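Local atomic coordinates of Beta/alpha-amylase (Paenibacillus polymyxa, PDB entry 3VOC), a protein that hydrolyses alpha-1,4-glucosidic linkages of starch, its beta-amylase part, the piece described here, releasing successive maltose units from non-reducing chain ends. Residues 43-52 and 93-102; 72-81 and 150-161. All blocks are in the same frame, centred on the assembly; numbering follows the deposited sequence.

Contact 1: residues 43-52 and 93-102. With CA (calcium ion), chain B.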
loop_
_atom_site.group_PDB
_atom_site.type_symbol
_atom_site.label_atom_id
_atom_site.label_comp_id
_atom_site.label_asym_id
_atom_site.label_seq_id
_atom_site.Cartn_x
_atom_site.Cartn_y
_atom_site.Cartn_z
ATOM N N TRP A 43 -7.159 12.118 -0.281
ATOM C CA TRP A 43 -5.909 12.541 -0.939
ATOM C C TRP A 43 -5.192 13.683 -0.195
ATOM O O TRP A 43 -5.764 14.755 0.020
ATOM C CB TRP A 43 -6.182 12.969 -2.392
ATOM C CG TRP A 43 -6.632 11.840 -3.255
ATOM C CD1 TRP A 43 -7.888 11.617 -3.723
ATOM C CD2 TRP A 43 -5.824 10.752 -3.729
ATOM N NE1 TRP A 43 -7.914 10.464 -4.469
ATOM C CE2 TRP A 43 -6.663 9.911 -4.486
ATOM C CE3 TRP A 43 -4.471 10.407 -3.575
ATOM C CZ2 TRP A 43 -6.203 8.731 -5.097
ATOM C CZ3 TRP A 43 -4.004 9.234 -4.192
ATOM C CH2 TRP A 43 -4.873 8.411 -4.945
ATOM N N TRP A 44 -3.933 13.464 0.170
ATOM C CA TRP A 44 -3.135 14.535 0.763
ATOM C C TRP A 44 -3.182 15.817 -0.080
ATOM O O TRP A 44 -3.324 16.934 0.457
ATOM C CB TRP A 44 -1.688 14.073 0.954
ATOM C CG TRP A 44 -0.919 14.891 1.972
ATOM C CD1 TRP A 44 -1.423 15.876 2.821
ATOM C CD2 TRP A 44 0.471 14.766 2.287
ATOM N NE1 TRP A 44 -0.414 16.362 3.612
ATOM C CE2 TRP A 44 0.755 15.701 3.310
ATOM C CE3 TRP A 44 1.513 13.946 1.799
ATOM C CZ2 TRP A 44 2.036 15.850 3.847
ATOM C CZ3 TRP A 44 2.769 14.078 2.343
ATOM C CH2 TRP A 44 3.029 15.031 3.360
ATOM N N GLY A 45 -3.088 15.636 -1.402
ATOM C CA GLY A 45 -3.085 16.738 -2.369
ATOM C C GLY A 45 -4.371 17.555 -2.361
ATOM O O GLY A 45 -4.365 18.706 -2.777
ATOM N N TYR A 46 -5.466 16.945 -1.897
ATOM C CA TYR A 46 -6.753 17.623 -1.766
ATOM C C TYR A 46 -6.885 18.398 -0.465
ATOM O O TYR A 46 -7.619 19.388 -0.415
ATOM C CB TYR A 46 -7.909 16.620 -1.788
ATOM C CG TYR A 46 -8.374 16.143 -3.148
ATOM C CD1 TYR A 46 -7.608 16.337 -4.290
ATOM C CD2 TYR A 46 -9.584 15.440 -3.277
ATOM C CE1 TYR A 46 -8.034 15.867 -5.548
ATOM C CE2 TYR A 46 -10.024 14.975 -4.527
ATOM C CZ TYR A 46 -9.244 15.186 -5.649
ATOM O OH TYR A 46 -9.652 14.719 -6.881
ATOM N N VAL A 47 -6.244 17.918 0.599
ATOM C CA VAL A 47 -6.592 18.402 1.932
ATOM C C VAL A 47 -5.542 19.296 2.589
ATOM O O VAL A 47 -5.834 19.935 3.584
ATOM C CB VAL A 47 -6.975 17.243 2.908
ATOM C CG1 VAL A 47 -8.110 16.398 2.328
ATOM C CG2 VAL A 47 -5.748 16.351 3.229
ATOM N N GLU A 48 -4.329 19.320 2.054
ATOM C CA GLU A 48 -3.293 20.222 2.561
ATOM C C GLU A 48 -2.548 20.852 1.373
ATOM O O GLU A 48 -1.324 20.906 1.354
ATOM C CB GLU A 48 -2.342 19.471 3.512
ATOM C CG GLU A 48 -1.509 20.364 4.451
ATOM C CD GLU A 48 -0.550 19.584 5.349
ATOM O OE1 GLU A 48 -0.689 18.337 5.483
ATOM O OE2 GLU A 48 0.357 20.216 5.940
ATOM N N SER A 49 -3.302 21.334 0.386
ATOM C CA SER A 49 -2.719 21.782 -0.878
ATOM C C SER A 49 -2.174 23.205 -0.816
ATOM O O SER A 49 -1.196 23.529 -1.490
ATOM C CB SER A 49 -3.733 21.696 -2.032
ATOM O OG SER A 49 -4.801 22.622 -1.847
ATOM N N ALA A 50 -2.800 24.044 0.001
ATOM C CA ALA A 50 -2.538 25.489 -0.050
ATOM C C ALA A 50 -1.218 25.884 0.611
ATOM O O ALA A 50 -0.607 26.892 0.239
ATOM C CB ALA A 50 -3.713 26.254 0.582
ATOM N N GLY A 51 -0.796 25.108 1.603
ATOM C CA GLY A 51 0.397 25.430 2.377
ATOM C C GLY A 51 0.549 24.458 3.526
ATOM O O GLY A 51 -0.407 23.766 3.885
ATOM N N ASP A 52 1.749 24.402 4.098
ATOM C CA ASP A 52 2.018 23.520 5.227
ATOM C C ASP A 52 1.058 23.866 6.357
ATOM O O ASP A 52 1.004 25.008 6.815
ATOM C CB ASP A 52 3.477 23.638 5.693
ATOM C CG ASP A 52 3.866 22.564 6.711
ATOM O OD1 ASP A 52 3.076 21.626 6.966
ATOM O OD2 ASP A 52 4.975 22.660 7.277
ATOM N N ILE A 93 -3.275 13.863 -9.122
ATOM C CA ILE A 93 -3.388 14.342 -7.750
ATOM C C ILE A 93 -2.015 14.214 -7.088
ATOM O O ILE A 93 -1.725 13.222 -6.402
ATOM C CB ILE A 93 -4.487 13.590 -6.938
ATOM C CG1 ILE A 93 -5.792 13.493 -7.757
ATOM C CG2 ILE A 93 -4.691 14.283 -5.558
ATOM C CD1 ILE A 93 -6.856 12.510 -7.205
ATOM N N PRO A 94 -1.161 15.224 -7.298
ATOM C CA PRO A 94 0.204 15.152 -6.788
ATOM C C PRO A 94 0.238 15.346 -5.276
ATOM O O PRO A 94 -0.768 15.731 -4.674
ATOM C CB PRO A 94 0.915 16.302 -7.532
ATOM C CG PRO A 94 -0.181 17.316 -7.768
ATOM C CD PRO A 94 -1.435 16.496 -8.001
ATOM N N LEU A 95 1.369 15.035 -4.661
ATOM C CA LEU A 95 1.607 15.459 -3.273
ATOM C C LEU A 95 1.482 16.986 -3.175
ATOM O O LEU A 95 1.678 17.678 -4.172
ATOM C CB LEU A 95 3.000 15.022 -2.816
ATOM C CG LEU A 95 3.330 13.519 -2.807
ATOM C CD1 LEU A 95 4.757 13.305 -2.318
ATOM C CD2 LEU A 95 2.342 12.729 -1.941
ATOM N N PRO A 96 1.148 17.522 -1.977
ATOM C CA PRO A 96 1.098 18.977 -1.811
ATOM C C PRO A 96 2.344 19.648 -2.394
ATOM O O PRO A 96 3.479 19.262 -2.065
ATOM C CB PRO A 96 1.044 19.138 -0.292
ATOM C CG PRO A 96 0.255 17.918 0.161
ATOM C CD PRO A 96 0.808 16.814 -0.723
ATOM N N SER A 97 2.143 20.617 -3.276
ATOM C CA SER A 97 3.252 21.168 -4.051
ATOM C C SER A 97 4.299 21.907 -3.224
ATOM O O SER A 97 5.469 21.961 -3.631
ATOM C CB SER A 97 2.731 22.055 -5.180
ATOM O OG SER A 97 2.036 23.165 -4.630
ATOM N N TRP A 98 3.898 22.470 -2.076
ATOM C CA TRP A 98 4.813 23.219 -1.199
ATOM C C TRP A 98 5.870 22.326 -0.536
ATOM O O TRP A 98 6.889 22.826 -0.017
ATOM C CB TRP A 98 4.034 24.011 -0.135
ATOM C CG TRP A 98 3.017 23.163 0.575
ATOM C CD1 TRP A 98 1.682 23.084 0.300
ATOM C CD2 TRP A 98 3.265 22.251 1.639
ATOM N NE1 TRP A 98 1.072 22.184 1.152
ATOM C CE2 TRP A 98 2.028 21.658 1.982
ATOM C CE3 TRP A 98 4.408 21.895 2.362
ATOM C CZ2 TRP A 98 1.909 20.711 2.998
ATOM C CZ3 TRP A 98 4.287 20.945 3.373
ATOM C CH2 TRP A 98 3.048 20.366 3.678
ATOM N N LEU A 99 5.635 21.008 -0.534
ATOM C CA LEU A 99 6.599 20.067 0.061
ATOM C C LEU A 99 7.997 20.220 -0.535
ATOM O O LEU A 99 8.994 20.086 0.171
ATOM C CB LEU A 99 6.125 18.609 -0.064
ATOM C CG LEU A 99 5.058 18.166 0.948
ATOM C CD1 LEU A 99 4.306 16.926 0.455
ATOM C CD2 LEU A 99 5.677 17.890 2.336
ATOM N N SER A 100 8.042 20.529 -1.826
ATOM C CA SER A 100 9.287 20.696 -2.578
ATOM C C SER A 100 10.170 21.801 -2.009
ATOM O O SER A 100 11.381 21.807 -2.225
ATOM C CB SER A 100 8.965 21.001 -4.046
ATOM O OG SER A 100 8.331 22.277 -4.158
ATOM N N SER A 101 9.560 22.746 -1.301
ATOM C CA SER A 101 10.301 23.864 -0.743
ATOM C C SER A 101 10.708 23.599 0.717
ATOM O O SER A 101 11.311 24.456 1.363
ATOM C CB SER A 101 9.502 25.165 -0.895
ATOM O OG SER A 101 8.415 25.201 0.007
ATOM N N LYS A 102 10.413 22.395 1.220
ATOM C CA LYS A 102 10.662 22.058 2.634
ATOM C C LYS A 102 11.840 21.098 2.894
ATOM O O LYS A 102 12.259 20.921 4.037
ATOM C CB LYS A 102 9.379 21.513 3.290
ATOM C CG LYS A 102 8.242 22.529 3.381
ATOM C CD LYS A 102 8.569 23.669 4.342
ATOM C CE LYS A 102 7.337 24.500 4.696
ATOM N NZ LYS A 102 7.114 25.624 3.723
HETATM CA CA CA B . 2.008 19.697 7.536
HETATM O O HOH W 1 -1.838 13.368 -2.889
HETATM O O HOH W 2 0.793 17.697 7.525
HETATM O O HOH W 3 -0.385 21.550 -3.593
HETATM O O HOH W 4 4.117 26.288 3.057
#
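Trp-98 docks on the loop 48-52, tying two excursions of the glycoside hydrolase family 14 TIM barrel beside a calcium site. Its indole N-H bonds in the ring plane to the backbone oxygen of Glu-48, with NE1 2.7 Å from O and an N-H...O angle of 156°. Over one face lie Gly-51 and Asp-52, with Asp-52 CB 3.8 Å from the centroid of the six-membered ring in a CH-pi contact; the opposite face receives Pro-96 CB and Leu-99 CG of its own segment.

Further CH-pi contacts follow the short helix 44-47. Pro-96 CG sits 3.6 Å from the centroid of the Trp-44 five-membered ring, almost on its normal, while Leu-99 CD1 covers the six-membered ring. Ile-93 CD1 meets a face of Trp-43, 3.6 Å from NE1.

Water carries further polar links across. One water accepts from Gly-45 N and donates to Pro-94 O, and another joins Ser-97 N to Ser-49 O. Calcium lies on the 43-52 side, bound by Glu-48 OE2, Asp-52 OD1 and a water, with Asn-53, Gln-132 and Glu-135 also in the site; Trp-98 packs against both carboxylate-bearing residues. The Glu-48 chain runs extended beyond CG (chi2 -178°), carrying OE2 to the metal at 2.4 Å and OE1 to Trp-44, whose NE1 donates to OE1 over 2.7 Å in a straight bond.

Contact 2: residues 72-81 and 150-161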
loop_
_atom_site.group_PDB
_atom_site.type_symbol
_atom_site.label_atom_id
_atom_site.label_comp_id
_atom_site.label_asym_id
_atom_site.label_seq_id
_atom_site.Cartn_x
_atom_site.Cartn_y
_atom_site.Cartn_z
ATOM N N LEU A 72 -24.456 4.118 5.511
ATOM C CA LEU A 72 -23.216 3.361 5.414
ATOM C C LEU A 72 -22.148 3.838 6.400
ATOM O O LEU A 72 -22.172 4.991 6.844
ATOM C CB LEU A 72 -22.652 3.462 3.996
ATOM C CG LEU A 72 -23.533 2.805 2.934
ATOM C CD1 LEU A 72 -23.289 3.397 1.544
ATOM C CD2 LEU A 72 -23.312 1.291 2.957
ATOM N N LYS A 73 -21.225 2.938 6.737
ATOM C CA LYS A 73 -19.987 3.322 7.412
ATOM C C LYS A 73 -18.993 3.917 6.424
ATOM O O LYS A 73 -19.092 3.695 5.209
ATOM C CB LYS A 73 -19.331 2.128 8.119
ATOM C CG LYS A 73 -20.166 1.489 9.207
ATOM C CD LYS A 73 -20.924 2.496 10.031
ATOM C CE LYS A 73 -21.750 1.787 11.105
ATOM N NZ LYS A 73 -20.837 1.245 12.133
ATOM N N TRP A 74 -18.037 4.679 6.962
ATOM C CA TRP A 74 -16.990 5.316 6.149
ATOM C C TRP A 74 -15.595 4.899 6.597
ATOM O O TRP A 74 -15.248 5.063 7.756
ATOM C CB TRP A 74 -17.094 6.840 6.225
ATOM C CG TRP A 74 -16.242 7.560 5.181
ATOM C CD1 TRP A 74 -16.191 7.298 3.828
ATOM C CD2 TRP A 74 -15.345 8.662 5.405
ATOM N NE1 TRP A 74 -15.318 8.167 3.207
ATOM C CE2 TRP A 74 -14.792 9.017 4.147
ATOM C CE3 TRP A 74 -14.961 9.391 6.544
ATOM C CZ2 TRP A 74 -13.864 10.065 3.999
ATOM C CZ3 TRP A 74 -14.040 10.441 6.393
ATOM C CH2 TRP A 74 -13.499 10.759 5.136
ATOM N N VAL A 75 -14.797 4.366 5.676
ATOM C CA VAL A 75 -13.431 3.957 6.011
ATOM C C VAL A 75 -12.456 4.813 5.228
ATOM O O VAL A 75 -12.230 4.584 4.032
ATOM C CB VAL A 75 -13.176 2.456 5.762
ATOM C CG1 VAL A 75 -11.686 2.096 6.033
ATOM C CG2 VAL A 75 -14.117 1.609 6.634
ATOM N N PRO A 76 -11.887 5.831 5.889
ATOM C CA PRO A 76 -10.962 6.718 5.203
ATOM C C PRO A 76 -9.573 6.083 5.070
ATOM O O PRO A 76 -9.115 5.395 5.987
ATOM C CB PRO A 76 -10.907 7.926 6.134
ATOM C CG PRO A 76 -11.064 7.310 7.502
ATOM C CD PRO A 76 -12.068 6.201 7.305
ATOM N N ILE A 77 -8.954 6.276 3.907
ATOM C CA ILE A 77 -7.557 5.952 3.702
ATOM C C ILE A 77 -6.861 7.308 3.706
ATOM O O ILE A 77 -7.172 8.159 2.880
ATOM C CB ILE A 77 -7.306 5.257 2.334
ATOM C CG1 ILE A 77 -8.211 4.010 2.186
ATOM C CG2 ILE A 77 -5.804 4.906 2.187
ATOM C CD1 ILE A 77 -8.466 3.550 0.702
ATOM N N ILE A 78 -5.944 7.522 4.642
ATOM C CA ILE A 78 -5.183 8.776 4.637
ATOM C C ILE A 78 -4.092 8.677 3.549
ATOM O O ILE A 78 -3.001 8.135 3.760
ATOM C CB ILE A 78 -4.616 9.124 6.019
ATOM C CG1 ILE A 78 -5.708 9.002 7.100
ATOM C CG2 ILE A 78 -3.979 10.541 5.985
ATOM C CD1 ILE A 78 -6.990 9.848 6.838
ATOM N N SER A 79 -4.420 9.176 2.368
ATOM C CA SER A 79 -3.654 8.844 1.164
ATOM C C SER A 79 -2.545 9.859 0.892
ATOM O O SER A 79 -2.733 10.808 0.125
ATOM C CB SER A 79 -4.597 8.735 -0.029
ATOM O OG SER A 79 -5.478 7.657 0.186
ATOM N N THR A 80 -1.414 9.640 1.561
ATOM C CA THR A 80 -0.199 10.438 1.438
ATOM C C THR A 80 0.620 9.925 0.230
ATOM O O THR A 80 1.839 9.655 0.318
ATOM C CB THR A 80 0.626 10.303 2.715
ATOM O OG1 THR A 80 0.719 8.917 3.058
ATOM C CG2 THR A 80 -0.052 11.048 3.885
ATOM N N HIS A 81 -0.065 9.748 -0.894
ATOM C CA HIS A 81 0.609 9.368 -2.124
ATOM C C HIS A 81 -0.021 10.106 -3.293
ATOM O O HIS A 81 -1.092 10.695 -3.155
ATOM C CB HIS A 81 0.606 7.841 -2.327
ATOM C CG HIS A 81 -0.758 7.223 -2.351
ATOM N ND1 HIS A 81 -1.438 6.873 -1.206
ATOM C CD2 HIS A 81 -1.547 6.847 -3.386
ATOM C CE1 HIS A 81 -2.597 6.329 -1.532
ATOM N NE2 HIS A 81 -2.687 6.304 -2.851
ATOM N N ILE A 150 -19.459 6.743 12.645
ATOM C CA ILE A 150 -19.539 6.135 11.310
ATOM C C ILE A 150 -18.216 5.562 10.784
ATOM O O ILE A 150 -18.194 4.938 9.717
ATOM C CB ILE A 150 -20.177 7.081 10.264
ATOM C CG1 ILE A 150 -19.182 8.164 9.828
ATOM C CG2 ILE A 150 -21.526 7.646 10.805
ATOM C CD1 ILE A 150 -19.536 8.833 8.501
ATOM N N ILE A 151 -17.123 5.781 11.517
ATOM C CA ILE A 151 -15.793 5.319 11.087
ATOM C C ILE A 151 -15.403 4.070 11.888
ATOM O O ILE A 151 -15.082 4.163 13.069
ATOM C CB ILE A 151 -14.728 6.438 11.212
ATOM C CG1 ILE A 151 -15.077 7.622 10.304
ATOM C CG2 ILE A 151 -13.315 5.901 10.885
ATOM C CD1 ILE A 151 -14.179 8.832 10.486
ATOM N N PRO A 152 -15.452 2.889 11.252
ATOM C CA PRO A 152 -15.173 1.653 11.986
ATOM C C PRO A 152 -13.715 1.207 11.919
ATOM O O PRO A 152 -13.321 0.284 12.632
ATOM C CB PRO A 152 -16.035 0.630 11.253
ATOM C CG PRO A 152 -16.021 1.107 9.824
ATOM C CD PRO A 152 -15.932 2.619 9.882
ATOM N N LYS A 153 -12.930 1.866 11.073
ATOM C CA LYS A 153 -11.579 1.424 10.748
ATOM C C LYS A 153 -10.929 2.549 9.963
ATOM O O LYS A 153 -11.614 3.295 9.249
ATOM C CB LYS A 153 -11.645 0.131 9.919
ATOM C CG LYS A 153 -10.301 -0.490 9.594
ATOM C CD LYS A 153 -10.428 -1.997 9.455
ATOM C CE LYS A 153 -9.075 -2.673 9.775
ATOM N NZ LYS A 153 -9.176 -4.150 9.906
ATOM N N ILE A 154 -9.617 2.702 10.108
ATOM C CA ILE A 154 -8.873 3.717 9.341
ATOM C C ILE A 154 -7.681 3.067 8.649
ATOM O O ILE A 154 -6.999 2.253 9.271
ATOM C CB ILE A 154 -8.367 4.867 10.262
ATOM C CG1 ILE A 154 -9.564 5.558 10.948
ATOM C CG2 ILE A 154 -7.520 5.875 9.461
ATOM C CD1 ILE A 154 -9.212 6.521 12.099
ATOM N N TYR A 155 -7.433 3.429 7.381
ATOM C CA TYR A 155 -6.253 2.926 6.666
ATOM C C TYR A 155 -5.167 3.988 6.551
ATOM O O TYR A 155 -5.462 5.187 6.428
ATOM C CB TYR A 155 -6.611 2.374 5.262
ATOM C CG TYR A 155 -7.422 1.075 5.298
ATOM C CD1 TYR A 155 -7.120 0.057 6.216
ATOM C CD2 TYR A 155 -8.488 0.861 4.417
ATOM C CE1 TYR A 155 -7.879 -1.138 6.270
ATOM C CE2 TYR A 155 -9.239 -0.328 4.451
ATOM C CZ TYR A 155 -8.929 -1.326 5.377
ATOM O OH TYR A 155 -9.676 -2.506 5.428
ATOM N N LEU A 156 -3.910 3.538 6.583
ATOM C CA LEU A 156 -2.778 4.413 6.319
ATOM C C LEU A 156 -2.238 4.072 4.946
ATOM O O LEU A 156 -2.419 2.937 4.479
ATOM C CB LEU A 156 -1.678 4.183 7.351
ATOM C CG LEU A 156 -2.107 4.300 8.811
ATOM C CD1 LEU A 156 -0.892 4.109 9.705
ATOM C CD2 LEU A 156 -2.840 5.630 9.109
ATOM N N SER A 157 -1.560 5.038 4.321
ATOM C CA SER A 157 -0.815 4.814 3.093
ATOM C C SER A 157 0.684 4.700 3.412
ATOM O O SER A 157 1.325 5.665 3.870
ATOM C CB SER A 157 -1.071 5.956 2.103
ATOM O OG SER A 157 -0.190 5.869 0.998
ATOM N N GLY A 158 1.241 3.517 3.173
ATOM C CA GLY A 158 2.657 3.260 3.468
ATOM C C GLY A 158 3.607 3.610 2.333
ATOM O O GLY A 158 4.815 3.443 2.467
ATOM N N GLY A 159 3.066 4.080 1.216
ATOM C CA GLY A 159 3.886 4.440 0.053
ATOM C C GLY A 159 3.071 4.526 -1.227
ATOM O O GLY A 159 1.846 4.738 -1.175
ATOM N N PRO A 160 3.744 4.391 -2.386
ATOM C CA PRO A 160 3.088 4.534 -3.688
ATOM C C PRO A 160 1.826 3.694 -3.774
ATOM O O PRO A 160 1.780 2.547 -3.281
ATOM C CB PRO A 160 4.137 4.016 -4.677
ATOM C CG PRO A 160 5.484 4.253 -3.952
ATOM C CD PRO A 160 5.170 4.013 -2.518
ATOM N N SER A 161 0.802 4.273 -4.394
ATOM C CA SER A 161 -0.508 3.606 -4.548
ATOM C C SER A 161 -1.120 3.094 -3.245
ATOM O O SER A 161 -1.890 2.131 -3.257
ATOM C CB SER A 161 -0.431 2.481 -5.599
ATOM O OG SER A 161 -0.194 3.033 -6.888
HETATM O O HOH W 5 -0.741 7.763 5.434
HETATM O O HOH W 6 2.223 7.205 1.397
#
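His-81 meets Ser-157 at the C-terminal side of neighbouring parallel strands 73-79 and 153-156, the third and fourth of the TIM barrel. ND1 lies 2.7 Å from Ser-157 OG in a hydrogen bond whose direction is undecided. The imidazole turns there because CG lies between the backbone N and the carbonyl carbon (chi1 58°), and Ser-161 C rests over one ring face, 3.6 Å from NE2. His-81 probably binds substrate, as in related beta-amylases; an alanine here would probably leave Ser-157 OG without its imidazole mate and open a gap beside Ser-161.

Two waters form the next shell. One accepts from Ser-157 N, donates to Ile-78 O and also bonds Thr-80 OG1; the other bonds Thr-80 O, Thr-80 OG1 and Ser-157 OG. The first spans the pair whose direct bond, Ser-157 N to Ile-78 O, is weak (3.5 Å, 126°); the second ties Thr-80 to Ser-157 farther along.

Further back, the strands, with axes 20° from parallel, supply firmer bonds: Tyr-155 N to Pro-76 O at 2.9 Å and Ile-78 N to Tyr-155 O at 3.0 Å. On one face of the sheet, Ile-77 CG1 meets the Tyr-155 ring at its edge and Val-75 CG1 approaches CE2. On the other, Pro-76 CG packs against Ile-154 CG1, with helix 127-144 touching Pro-76 and Ile-78. Lys-153 NZ forms a salt bridge with Asp-318 OD2 and a hydrogen bond with Asn-357 OD1, while the buried backbone oxygen of Lys-153 has no polar partner in the model. Pro-76 has no N-H to give it, and carbon atoms lie against it instead: Val-75 CG1 at 3.4 Å and Pro-76 CD at 3.5 Å from Lys-153 O.

Contacts 1 and 2 meet at the C-terminal end of strand 73-79, although their centres lie 18 Å apart. Trp-44 N is 2.9 Å from Ser-79 O, a probable hydrogen bond between helix 44-47 and the strand end. Packing closes the rest of the junction: Trp-43 CE3 lies 3.4 Å from His-81 O, and Leu-95 CD2 is 3.8 Å from His-81 C. The Trp-43 and His-81 rings also meet, their planes about 70° apart. Contact 1 thus connects the calcium site to the neighbourhood of a probable substrate-binding residue, yet the metal takes no ligand from 72-81 or 150-161 and lies about 10 Å from the Thr-80 side chain.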